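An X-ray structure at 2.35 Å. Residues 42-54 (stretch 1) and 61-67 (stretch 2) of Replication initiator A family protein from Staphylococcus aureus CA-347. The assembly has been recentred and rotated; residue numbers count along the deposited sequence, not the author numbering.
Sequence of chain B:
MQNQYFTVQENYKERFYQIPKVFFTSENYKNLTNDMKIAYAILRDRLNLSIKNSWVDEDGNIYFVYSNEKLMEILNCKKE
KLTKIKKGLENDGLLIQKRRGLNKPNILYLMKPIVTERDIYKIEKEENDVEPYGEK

Stretch 1, residues 42-54: ILRDRLNLSIKNS
Stretch 2 61-67: NIYFVYS

Phe-64 is the centre of the contact. Its CA-to-CB bond points sideways to the helix, but chi1 of -64° (m) and chi2 of 117° bring the ring in against it. The ring packs on Leu-43, Arg-46, Leu-47 and Ser-50, about two turns of helix. Phe-64 CE1 lies 4.0 Å from Leu-43 CB, Phe-64 CZ lies 3.9 Å from Leu-47 CD2, and Phe-64 CE2 lies 3.6 Å from Arg-46 CB. The edge of the ring faces a carbonyl: Leu-43 O is 3.1 Å from Phe-64 CZ, near the ring plane. A flat, uncharged side chain suits this buried site.

Ile-62 extends the apolar patch along the helix. Its CB points toward the helix, with chi1 m and chi2 t. Ile-62 CG2 is 3.7 Å from Leu-47 CD2 and 3.4 Å from Ser-50 CB. Ile-62 CD1 is 4.0 Å from Ile-51 CD1, where the patch reaches solvent. Leu-43, Leu-47 and Ile-51 are all m, t; the ends of Leu-47 and Ile-51 come nearer than their sideways CB atoms suggest.

Stretch 1 is helical through 52, in a helix that begins before 42, with phi/psi mostly near -65/-35. It is kinked at 48 and 49, whose N atoms lack the bond to the turn before. Asn-48 N makes only a weak bond to Asp-45 O at 3.5 Å, and Leu-49 N a weak one to Arg-46 O at 2.7 Å; regular bonding resumes with Ser-50 N to Arg-46 O at 3.1 Å. Asn-53 (-86/8) leaves the helix, and Ser-54 is left-handed (60/24). Stretch 2 has no regular strand. Residues 62 to 64 are extended, Val-65 turns at -129/38, and Tyr-66 returns to -86/141. The nearest CA atoms across the stretches are Ser-50 CA and Phe-64 CA, 6.4 Å apart.

Ser-50 fits this narrow gap because its side chain is small. At chi1 -70° (m), Ser-50 OG donates a hydrogen bond to Tyr-63 O at 2.9 Å. Ser-50 OG is also 3.1 Å from Phe-64 CD2. The bond ties the helix to the backbone of stretch 2.

Tyr-66 forms the polar edge. Its CB points toward the helix, with chi1 -72° (m) and chi2 125°. Arg-46 (m, m, t; chi4 168°) reaches it, and Arg-46 NH1 donates to Tyr-66 OH at 2.8 Å and 153°. The hydroxyl lies near the guanidinium plane. A water 2.8 Å from Tyr-66 OH accepts from Asn-53 ND2 at 2.9 Å; it bridges two atoms that are 4.1 Å apart, Tyr-66 OH and Asn-53 ND2. Together the stretches bury 524 Å².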

# COMPACT_ATOMS: atom_id res chain seq x y z
N ILE B 42 5.90 -14.58 0.54
CA ILE B 42 4.52 -14.89 0.90
C ILE B 42 3.93 -15.86 -0.12
O ILE B 42 3.24 -16.81 0.26
CB ILE B 42 3.66 -13.61 0.97
CG1 ILE B 42 4.17 -12.71 2.09
CG2 ILE B 42 2.20 -13.98 1.19
CD1 ILE B 42 3.34 -11.47 2.34
N LEU B 43 4.19 -15.65 -1.40
CA LEU B 43 3.66 -16.56 -2.41
C LEU B 43 4.30 -17.95 -2.25
O LEU B 43 3.66 -18.97 -2.53
CB LEU B 43 3.91 -16.03 -3.82
CG LEU B 43 3.11 -14.77 -4.20
CD1 LEU B 43 3.49 -14.32 -5.61
CD2 LEU B 43 1.62 -15.07 -4.13
N ARG B 44 5.55 -17.98 -1.80
CA ARG B 44 6.27 -19.24 -1.60
C ARG B 44 5.54 -20.07 -0.55
O ARG B 44 5.35 -21.28 -0.71
CB ARG B 44 7.71 -18.96 -1.13
CG ARG B 44 8.48 -20.20 -0.75
CD ARG B 44 9.88 -19.85 -0.25
NE ARG B 44 10.84 -20.65 -0.99
CZ ARG B 44 11.19 -21.89 -0.68
NH1 ARG B 44 12.06 -22.53 -1.44
NH2 ARG B 44 10.72 -22.46 0.42
N ASP B 45 5.13 -19.40 0.52
CA ASP B 45 4.41 -20.05 1.60
C ASP B 45 3.05 -20.53 1.07
O ASP B 45 2.51 -21.52 1.54
CB ASP B 45 4.20 -19.06 2.75
CG ASP B 45 3.41 -19.65 3.90
OD1 ASP B 45 3.98 -20.44 4.68
OD2 ASP B 45 2.21 -19.32 4.02
N ARG B 46 2.50 -19.83 0.08
CA ARG B 46 1.20 -20.21 -0.49
C ARG B 46 1.22 -21.50 -1.30
O ARG B 46 0.18 -22.11 -1.50
CB ARG B 46 0.65 -19.07 -1.36
CG ARG B 46 -0.15 -18.05 -0.60
CD ARG B 46 -1.60 -18.44 -0.48
NE ARG B 46 -2.23 -17.69 0.60
CZ ARG B 46 -3.53 -17.64 0.83
NH1 ARG B 46 -4.38 -18.29 0.04
NH2 ARG B 46 -3.99 -16.93 1.86
N LEU B 47 2.40 -21.91 -1.76
CA LEU B 47 2.55 -23.14 -2.54
C LEU B 47 1.89 -24.31 -1.83
O LEU B 47 1.40 -25.24 -2.48
CB LEU B 47 4.03 -23.44 -2.76
CG LEU B 47 4.78 -22.46 -3.67
CD1 LEU B 47 6.28 -22.76 -3.66
CD2 LEU B 47 4.21 -22.56 -5.06
N ASN B 48 1.87 -24.26 -0.50
CA ASN B 48 1.27 -25.32 0.30
C ASN B 48 -0.22 -25.40 -0.00
O ASN B 48 -0.78 -26.49 -0.11
CB ASN B 48 1.46 -25.02 1.79
CG ASN B 48 0.73 -26.00 2.68
OD1 ASN B 48 0.12 -25.62 3.69
ND2 ASN B 48 0.77 -27.28 2.31
N LEU B 49 -0.85 -24.24 -0.13
CA LEU B 49 -2.27 -24.18 -0.43
C LEU B 49 -2.56 -24.57 -1.88
O LEU B 49 -3.59 -25.18 -2.15
CB LEU B 49 -2.81 -22.78 -0.14
CG LEU B 49 -2.74 -22.36 1.33
CD1 LEU B 49 -3.34 -20.97 1.51
CD2 LEU B 49 -3.48 -23.38 2.19
N SER B 50 -1.66 -24.23 -2.80
CA SER B 50 -1.89 -24.61 -4.19
C SER B 50 -2.01 -26.12 -4.30
O SER B 50 -2.86 -26.63 -5.02
CB SER B 50 -0.76 -24.15 -5.10
OG SER B 50 -0.75 -22.74 -5.25
N ILE B 51 -1.16 -26.83 -3.56
CA ILE B 51 -1.20 -28.29 -3.59
C ILE B 51 -2.56 -28.78 -3.12
O ILE B 51 -3.18 -29.62 -3.77
CB ILE B 51 -0.09 -28.88 -2.70
CG1 ILE B 51 1.27 -28.59 -3.33
CG2 ILE B 51 -0.30 -30.38 -2.52
CD1 ILE B 51 2.44 -28.92 -2.44
N LYS B 52 -3.04 -28.25 -2.00
CA LYS B 52 -4.33 -28.64 -1.47
C LYS B 52 -5.47 -28.32 -2.44
O LYS B 52 -6.48 -29.01 -2.47
CB LYS B 52 -4.58 -27.95 -0.13
CG LYS B 52 -3.69 -28.46 0.99
CD LYS B 52 -3.93 -27.71 2.28
CE LYS B 52 -3.06 -28.24 3.40
NZ LYS B 52 -3.22 -27.44 4.65
N ASN B 53 -5.29 -27.27 -3.24
CA ASN B 53 -6.30 -26.88 -4.22
C ASN B 53 -6.12 -27.66 -5.51
O ASN B 53 -6.77 -27.38 -6.51
CB ASN B 53 -6.22 -25.38 -4.53
CG ASN B 53 -6.50 -24.53 -3.32
OD1 ASN B 53 -7.27 -24.91 -2.44
ND2 ASN B 53 -5.90 -23.34 -3.28
N SER B 54 -5.21 -28.64 -5.48
CA SER B 54 -4.92 -29.46 -6.65
C SER B 54 -4.41 -28.63 -7.82
O SER B 54 -4.53 -29.05 -8.98
CB SER B 54 -6.16 -30.25 -7.07
OG SER B 54 -6.70 -30.98 -5.98
N ASN B 61 4.31 -29.26 -11.88
CA ASN B 61 4.62 -27.89 -11.49
C ASN B 61 3.47 -27.25 -10.72
O ASN B 61 2.31 -27.34 -11.14
CB ASN B 61 4.96 -27.04 -12.72
CG ASN B 61 6.15 -27.59 -13.48
OD1 ASN B 61 7.12 -28.07 -12.89
ND2 ASN B 61 6.09 -27.51 -14.81
N ILE B 62 3.79 -26.59 -9.60
CA ILE B 62 2.80 -25.93 -8.76
C ILE B 62 2.54 -24.51 -9.26
O ILE B 62 3.47 -23.75 -9.51
CB ILE B 62 3.28 -25.88 -7.29
CG1 ILE B 62 3.69 -27.28 -6.83
CG2 ILE B 62 2.15 -25.37 -6.39
CD1 ILE B 62 4.44 -27.31 -5.49
N TYR B 63 1.26 -24.14 -9.38
CA TYR B 63 0.90 -22.82 -9.87
C TYR B 63 -0.22 -22.17 -9.06
O TYR B 63 -0.78 -22.78 -8.14
CB TYR B 63 0.49 -22.92 -11.34
CG TYR B 63 -0.70 -23.82 -11.60
CD1 TYR B 63 -2.01 -23.37 -11.37
CD2 TYR B 63 -0.53 -25.14 -12.03
CE1 TYR B 63 -3.10 -24.20 -11.57
CE2 TYR B 63 -1.63 -25.98 -12.23
CZ TYR B 63 -2.91 -25.51 -12.00
OH TYR B 63 -4.00 -26.34 -12.18
N PHE B 64 -0.54 -20.93 -9.39
CA PHE B 64 -1.59 -20.17 -8.72
C PHE B 64 -2.68 -19.80 -9.72
O PHE B 64 -2.40 -19.51 -10.89
CB PHE B 64 -1.04 -18.89 -8.10
CG PHE B 64 -0.04 -19.12 -7.02
CD1 PHE B 64 1.27 -18.67 -7.16
CD2 PHE B 64 -0.41 -19.76 -5.85
CE1 PHE B 64 2.20 -18.86 -6.14
CE2 PHE B 64 0.51 -19.96 -4.82
CZ PHE B 64 1.82 -19.51 -4.97
N VAL B 65 -3.92 -19.80 -9.23
CA VAL B 65 -5.08 -19.45 -10.04
C VAL B 65 -5.86 -18.40 -9.26
O VAL B 65 -7.09 -18.40 -9.25
CB VAL B 65 -6.02 -20.66 -10.26
CG1 VAL B 65 -6.98 -20.36 -11.40
CG2 VAL B 65 -5.21 -21.90 -10.55
N TYR B 66 -5.14 -17.50 -8.60
CA TYR B 66 -5.78 -16.47 -7.80
C TYR B 66 -6.16 -15.24 -8.63
O TYR B 66 -5.41 -14.82 -9.53
CB TYR B 66 -4.86 -16.05 -6.65
CG TYR B 66 -4.71 -17.08 -5.54
CD1 TYR B 66 -3.44 -17.53 -5.15
CD2 TYR B 66 -5.81 -17.54 -4.83
CE1 TYR B 66 -3.29 -18.41 -4.09
CE2 TYR B 66 -5.66 -18.42 -3.75
CZ TYR B 66 -4.39 -18.85 -3.39
OH TYR B 66 -4.23 -19.70 -2.32
N SER B 67 -7.31 -14.66 -8.33
CA SER B 67 -7.75 -13.46 -9.05
C SER B 67 -6.97 -12.29 -8.48
O SER B 67 -6.35 -12.40 -7.42
CB SER B 67 -9.25 -13.22 -8.85
OG SER B 67 -9.58 -13.05 -7.49
O HOH W 1 -6.64 -20.98 -1.75